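Local coordinates for DNA mismatch repair protein PMS1 (Saccharomyces cerevisiae, PDB 3H4L) that binds ATP through a GHKL-type ATPase domain and probably acts as a MutL-family factor in DNA mismatch repair, at residues D25-D35 with Q170-Y181. Sequence-based numbering, arbitrary orientation.
Sequences DLTTAVKELVD and QFTKCLTVIQGY
Gln170 meets Thr27 because its CG leaves anti to the backbone N (chi1 177°) and the chain then bends at chi2 (68°), turning the amide oxygen onto the first turn of helix 26-39. Gln170 OE1 takes two bonds there. Thr27 N donates to Gln170 OE1 at 3.1 Å, in the carbonyl plane. Thr27 OG1 donates to Gln170 OE1 at 2.8 Å from above that plane. A backbone NH in the first turn of the helix is thus met by a side-chain acceptor from the other helix. Asp25 is the N-cap: its OD1 receives Thr28 N, while its OD2 forms a salt bridge of 3.3 Å with Lys173 NZ, using the syn lone pair. With an alanine at position Gln170, Thr27 N and OG1 would probably lose their shared acceptor, and the threonine hydroxyl would be set free to turn. Thr27 sits as a knob among Gln170, Lys173, Cys174 and Val177. About one turn farther along helix 26-39, Val30 CG2 packs on Cys174 SG. Farther along, Val34 CG1 lies over the centre of the Tyr181 ring, 3.5 Å from its centroid, a CH-pi contact. At the ring edge, Tyr181 OH donates to Asp35 OD1; the modelled 2.4 Å is very short and its exact length is doubtful. Asp35 lies near the bound magnesium ion, and Glu32 touches the bound ATP analogue. Segments 26-35 and 170-181 run in nearly the same direction, their axes 24° apart, and both pack on strand 44-50. This is the helical layer over the sheet of the GHKL ATPase fold, with helix 26-39 lining the nucleotide site.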
# COMPACT_ATOMS: atom_id res chain seq x y z
N ASP B 25 -8.71 7.97 -17.66
CA ASP B 25 -8.82 7.10 -16.50
C ASP B 25 -8.11 7.64 -15.27
O ASP B 25 -7.58 8.75 -15.28
CB ASP B 25 -8.30 5.69 -16.82
CG ASP B 25 -6.91 5.69 -17.43
OD1 ASP B 25 -6.17 6.68 -17.24
OD2 ASP B 25 -6.57 4.68 -18.08
N LEU B 26 -8.12 6.85 -14.20
CA LEU B 26 -7.51 7.23 -12.94
C LEU B 26 -6.05 7.60 -13.15
O LEU B 26 -5.57 8.59 -12.59
CB LEU B 26 -7.62 6.08 -11.94
CG LEU B 26 -6.95 6.34 -10.59
CD1 LEU B 26 -7.69 7.46 -9.86
CD2 LEU B 26 -6.94 5.06 -9.77
N THR B 27 -5.35 6.81 -13.96
CA THR B 27 -3.94 7.05 -14.23
C THR B 27 -3.69 8.43 -14.87
O THR B 27 -2.75 9.13 -14.49
CB THR B 27 -3.37 5.95 -15.15
OG1 THR B 27 -3.52 4.68 -14.49
CG2 THR B 27 -1.90 6.20 -15.45
N THR B 28 -4.52 8.80 -15.82
CA THR B 28 -4.38 10.10 -16.49
C THR B 28 -4.61 11.19 -15.45
O THR B 28 -3.88 12.18 -15.40
CB THR B 28 -5.41 10.25 -17.62
OG1 THR B 28 -5.23 9.19 -18.57
CG2 THR B 28 -5.25 11.58 -18.34
N ALA B 29 -5.63 11.01 -14.62
CA ALA B 29 -5.92 12.00 -13.60
C ALA B 29 -4.69 12.19 -12.72
O ALA B 29 -4.30 13.32 -12.45
CB ALA B 29 -7.12 11.56 -12.76
N VAL B 30 -4.09 11.09 -12.29
CA VAL B 30 -2.89 11.15 -11.45
C VAL B 30 -1.75 11.87 -12.15
O VAL B 30 -1.06 12.69 -11.54
CB VAL B 30 -2.41 9.74 -11.07
CG1 VAL B 30 -1.13 9.84 -10.23
CG2 VAL B 30 -3.50 9.01 -10.30
N LYS B 31 -1.54 11.55 -13.43
CA LYS B 31 -0.49 12.21 -14.19
C LYS B 31 -0.66 13.72 -14.07
O LYS B 31 0.29 14.43 -13.74
CB LYS B 31 -0.57 11.86 -15.66
CG LYS B 31 0.17 10.64 -16.11
CD LYS B 31 0.13 10.59 -17.63
CE LYS B 31 0.84 9.38 -18.21
NZ LYS B 31 0.81 9.43 -19.70
N GLU B 32 -1.88 14.18 -14.35
CA GLU B 32 -2.21 15.61 -14.32
C GLU B 32 -1.90 16.27 -12.98
O GLU B 32 -1.40 17.41 -12.93
CB GLU B 32 -3.68 15.82 -14.68
CG GLU B 32 -4.05 15.31 -16.08
CD GLU B 32 -3.37 16.09 -17.20
OE1 GLU B 32 -2.46 16.90 -16.92
OE2 GLU B 32 -3.75 15.89 -18.38
N LEU B 33 -2.20 15.56 -11.89
CA LEU B 33 -1.94 16.09 -10.56
C LEU B 33 -0.44 16.14 -10.22
O LEU B 33 0.05 17.16 -9.70
CB LEU B 33 -2.70 15.26 -9.53
CG LEU B 33 -4.21 15.34 -9.76
CD1 LEU B 33 -4.92 14.41 -8.79
CD2 LEU B 33 -4.69 16.79 -9.60
N VAL B 34 0.28 15.06 -10.48
CA VAL B 34 1.71 15.03 -10.21
C VAL B 34 2.39 16.15 -11.01
O VAL B 34 3.13 16.97 -10.44
CB VAL B 34 2.32 13.64 -10.59
CG1 VAL B 34 3.84 13.67 -10.49
CG2 VAL B 34 1.75 12.55 -9.66
N ASP B 35 2.13 16.19 -12.32
CA ASP B 35 2.69 17.21 -13.20
C ASP B 35 2.48 18.61 -12.64
O ASP B 35 3.40 19.43 -12.62
CB ASP B 35 2.05 17.15 -14.60
CG ASP B 35 2.70 16.11 -15.48
OD1 ASP B 35 3.62 15.42 -15.01
OD2 ASP B 35 2.30 15.98 -16.66
N GLN B 170 -6.01 -1.26 -13.14
CA GLN B 170 -5.88 0.18 -13.32
C GLN B 170 -4.87 0.78 -12.35
O GLN B 170 -4.03 1.59 -12.73
CB GLN B 170 -7.23 0.88 -13.13
CG GLN B 170 -7.17 2.42 -13.23
CD GLN B 170 -6.86 2.91 -14.63
OE1 GLN B 170 -6.23 3.96 -14.81
NE2 GLN B 170 -7.29 2.16 -15.63
N PHE B 171 -4.98 0.38 -11.08
CA PHE B 171 -4.09 0.88 -10.05
C PHE B 171 -2.66 0.53 -10.40
O PHE B 171 -1.78 1.40 -10.40
CB PHE B 171 -4.44 0.27 -8.70
CG PHE B 171 -3.73 0.92 -7.55
CD1 PHE B 171 -4.09 2.19 -7.12
CD2 PHE B 171 -2.73 0.24 -6.87
CE1 PHE B 171 -3.46 2.78 -6.03
CE2 PHE B 171 -2.10 0.81 -5.78
CZ PHE B 171 -2.46 2.08 -5.35
N THR B 172 -2.40 -0.73 -10.71
CA THR B 172 -1.05 -1.11 -11.06
C THR B 172 -0.59 -0.27 -12.25
O THR B 172 0.56 0.14 -12.31
CB THR B 172 -0.93 -2.61 -11.43
OG1 THR B 172 -1.52 -3.41 -10.39
CG2 THR B 172 0.54 -3.00 -11.57
N LYS B 173 -1.48 -0.01 -13.21
CA LYS B 173 -1.08 0.81 -14.35
C LYS B 173 -0.71 2.19 -13.82
O LYS B 173 0.28 2.80 -14.24
CB LYS B 173 -2.20 0.96 -15.37
CG LYS B 173 -1.85 1.99 -16.44
CD LYS B 173 -3.01 2.32 -17.37
CE LYS B 173 -2.55 3.30 -18.44
NZ LYS B 173 -3.67 3.82 -19.27
N CYS B 174 -1.52 2.68 -12.90
CA CYS B 174 -1.31 3.97 -12.29
C CYS B 174 -0.06 3.98 -11.40
O CYS B 174 0.60 5.01 -11.25
CB CYS B 174 -2.54 4.33 -11.47
SG CYS B 174 -2.41 5.88 -10.62
N LEU B 175 0.27 2.83 -10.82
CA LEU B 175 1.44 2.72 -9.95
C LEU B 175 2.70 2.79 -10.79
O LEU B 175 3.69 3.44 -10.42
CB LEU B 175 1.42 1.40 -9.19
CG LEU B 175 2.41 1.30 -8.02
CD1 LEU B 175 2.18 2.44 -7.05
CD2 LEU B 175 2.21 -0.03 -7.32
N THR B 176 2.66 2.13 -11.94
CA THR B 176 3.78 2.12 -12.86
C THR B 176 4.17 3.56 -13.18
O THR B 176 5.35 3.91 -13.16
CB THR B 176 3.41 1.42 -14.15
OG1 THR B 176 3.02 0.08 -13.85
CG2 THR B 176 4.59 1.40 -15.10
N VAL B 177 3.17 4.37 -13.49
CA VAL B 177 3.40 5.76 -13.81
C VAL B 177 3.94 6.53 -12.61
O VAL B 177 4.74 7.46 -12.78
CB VAL B 177 2.10 6.42 -14.29
CG1 VAL B 177 2.21 7.94 -14.21
CG2 VAL B 177 1.81 5.97 -15.70
N ILE B 178 3.50 6.18 -11.41
CA ILE B 178 4.00 6.89 -10.25
C ILE B 178 5.47 6.50 -10.05
O ILE B 178 6.30 7.34 -9.68
CB ILE B 178 3.16 6.59 -8.98
CG1 ILE B 178 1.83 7.36 -9.05
CG2 ILE B 178 3.90 7.02 -7.73
CD1 ILE B 178 0.86 7.04 -7.92
N GLN B 179 5.80 5.24 -10.32
CA GLN B 179 7.18 4.78 -10.19
C GLN B 179 8.07 5.57 -11.15
O GLN B 179 9.19 5.96 -10.80
CB GLN B 179 7.28 3.28 -10.48
CG GLN B 179 6.50 2.42 -9.49
CD GLN B 179 6.40 0.97 -9.91
OE1 GLN B 179 6.06 0.66 -11.05
NE2 GLN B 179 6.69 0.06 -8.99
N GLY B 180 7.55 5.84 -12.35
CA GLY B 180 8.31 6.61 -13.33
C GLY B 180 8.70 8.00 -12.83
O GLY B 180 9.85 8.43 -12.94
N TYR B 181 7.74 8.71 -12.25
CA TYR B 181 8.01 10.04 -11.75
C TYR B 181 8.99 10.00 -10.58
O TYR B 181 9.85 10.87 -10.44
CB TYR B 181 6.71 10.69 -11.28
CG TYR B 181 5.83 11.28 -12.37
CD1 TYR B 181 6.16 12.50 -12.97
CD2 TYR B 181 4.64 10.66 -12.75
CE1 TYR B 181 5.33 13.08 -13.91
CE2 TYR B 181 3.79 11.23 -13.68
CZ TYR B 181 4.14 12.45 -14.26
OH TYR B 181 3.29 13.04 -15.18